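Local coordinates for protein Csc2 (Thermofilum pendens, PDB 4TXD) that probably binds CRISPR RNA as the Cas7-family backbone subunit of a type I-D interference complex and carries a zinc ion, at residues R122-V125 with Q126-G130. Residues are numbered along the deposited sequence; the frame is centred on the assembly and turned at random.
Sequences RWLV and QEVIG
Leu124 O is gripped by two backbone donors: Ile129 N comes in almost straight at 2.9 Å from Leu124 O, while Val128 N, 3.1 Å from Leu124 O, sits above the carbonyl plane on a bent bond. The helix widens here into a pi-type turn, and Val125 O takes up the same i+5 spacing with Gly130 N. Immediately before it the bonding is ordinary alpha, Arg122 O to Gln126 N and Trp123 O to Glu127 N. With Trp123 CG opposite the backbone N (chi1 -179°), the indole reaches forward along the helix, and Glu127 CB sits over the face of its five-membered ring, 3.9 Å from the centroid, in a CH-pi contact. Farther out, Trp123 CZ3 lies 3.6 Å from Val128 CG2. A serine in place of Trp123 would probably leave Glu127 CB and Val128 CG2 without their aromatic partner and Lys345 without its cation-pi face. On the exposed side the Arg122 guanidinium and Gln126 amide stack, planes 13° apart, Gln126 CG lying over the guanidinium centre. Within helix 118-134, Trp123 packs on Arg349 and Leu124 and Val128 on Trp348, both of helix 343-365, whereas Ile129 meets Val140 and Trp144 in the loop leading toward zinc ligand Cys146.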
loop_
_atom_site.group_PDB
_atom_site.type_symbol
_atom_site.label_atom_id
_atom_site.label_comp_id
_atom_site.label_asym_id
_atom_site.label_seq_id
_atom_site.Cartn_x
_atom_site.Cartn_y
_atom_site.Cartn_z
ATOM N N ARG A 122 -25.543 -9.573 7.520
ATOM C CA ARG A 122 -25.727 -10.990 7.336
ATOM C C ARG A 122 -24.991 -11.427 6.093
ATOM O O ARG A 122 -24.453 -12.475 6.085
ATOM C CB ARG A 122 -27.180 -11.436 7.314
ATOM C CG ARG A 122 -27.320 -12.948 7.470
ATOM C CD ARG A 122 -28.462 -13.444 6.659
ATOM N NE ARG A 122 -28.539 -14.868 6.380
ATOM C CZ ARG A 122 -28.554 -15.835 7.270
ATOM N NH1 ARG A 122 -28.422 -15.583 8.549
ATOM N NH2 ARG A 122 -28.683 -17.063 6.859
ATOM N N TRP A 123 -24.964 -10.607 5.060
ATOM C CA TRP A 123 -24.187 -10.934 3.881
ATOM C C TRP A 123 -22.747 -11.212 4.246
ATOM O O TRP A 123 -22.206 -12.185 3.846
ATOM C CB TRP A 123 -24.246 -9.863 2.805
ATOM C CG TRP A 123 -23.474 -10.200 1.593
ATOM C CD1 TRP A 123 -23.933 -10.796 0.487
ATOM C CD2 TRP A 123 -22.093 -9.946 1.363
ATOM N NE1 TRP A 123 -22.942 -10.943 -0.418
ATOM C CE2 TRP A 123 -21.795 -10.417 0.098
ATOM C CE3 TRP A 123 -21.089 -9.344 2.102
ATOM C CZ2 TRP A 123 -20.540 -10.329 -0.441
ATOM C CZ3 TRP A 123 -19.840 -9.247 1.553
ATOM C CH2 TRP A 123 -19.578 -9.742 0.307
ATOM N N LEU A 124 -22.152 -10.342 5.029
ATOM C CA LEU A 124 -20.769 -10.498 5.396
ATOM C C LEU A 124 -20.554 -11.723 6.240
ATOM O O LEU A 124 -19.606 -12.436 6.047
ATOM C CB LEU A 124 -20.254 -9.276 6.134
ATOM C CG LEU A 124 -18.774 -9.272 6.492
ATOM C CD1 LEU A 124 -17.931 -8.871 5.327
ATOM C CD2 LEU A 124 -18.424 -8.455 7.711
ATOM N N VAL A 125 -21.435 -11.945 7.183
ATOM C CA VAL A 125 -21.286 -13.061 8.065
ATOM C C VAL A 125 -21.449 -14.364 7.301
ATOM O O VAL A 125 -20.700 -15.265 7.497
ATOM C CB VAL A 125 -22.252 -12.981 9.240
ATOM C CG1 VAL A 125 -22.277 -14.256 10.026
ATOM C CG2 VAL A 125 -21.858 -11.861 10.140
ATOM N N GLN A 126 -22.440 -14.440 6.445
ATOM C CA GLN A 126 -22.745 -15.670 5.771
ATOM C C GLN A 126 -21.914 -15.887 4.534
ATOM O O GLN A 126 -21.365 -16.931 4.354
ATOM C CB GLN A 126 -24.228 -15.776 5.441
ATOM C CG GLN A 126 -25.122 -15.877 6.641
ATOM C CD GLN A 126 -24.911 -17.136 7.451
ATOM O OE1 GLN A 126 -24.782 -18.182 6.913
ATOM N NE2 GLN A 126 -24.857 -17.009 8.755
ATOM N N GLU A 127 -21.822 -14.880 3.696
ATOM C CA GLU A 127 -21.143 -15.018 2.438
ATOM C C GLU A 127 -19.624 -14.853 2.486
ATOM O O GLU A 127 -18.939 -15.249 1.585
ATOM C CB GLU A 127 -21.759 -14.101 1.410
ATOM C CG GLU A 127 -23.246 -14.277 1.218
ATOM C CD GLU A 127 -23.648 -15.702 0.955
ATOM O OE1 GLU A 127 -22.961 -16.369 0.189
ATOM O OE2 GLU A 127 -24.656 -16.134 1.516
ATOM N N VAL A 128 -19.106 -14.295 3.554
ATOM C CA VAL A 128 -17.688 -14.077 3.683
ATOM C C VAL A 128 -17.125 -14.819 4.858
ATOM O O VAL A 128 -16.355 -15.710 4.687
ATOM C CB VAL A 128 -17.366 -12.568 3.772
ATOM C CG1 VAL A 128 -15.965 -12.288 4.277
ATOM C CG2 VAL A 128 -17.580 -11.935 2.423
ATOM N N ILE A 129 -17.505 -14.432 6.049
ATOM C CA ILE A 129 -16.990 -15.060 7.233
ATOM C C ILE A 129 -17.315 -16.541 7.314
ATOM O O ILE A 129 -16.501 -17.323 7.701
ATOM C CB ILE A 129 -17.488 -14.345 8.466
ATOM C CG1 ILE A 129 -17.034 -12.913 8.407
ATOM C CG2 ILE A 129 -16.994 -15.005 9.718
ATOM C CD1 ILE A 129 -17.281 -12.165 9.669
ATOM N N GLY A 130 -18.519 -16.908 6.930
ATOM C CA GLY A 130 -18.892 -18.297 6.900
ATOM C C GLY A 130 -18.076 -19.099 5.914
ATOM O O GLY A 130 -17.685 -20.191 6.191
#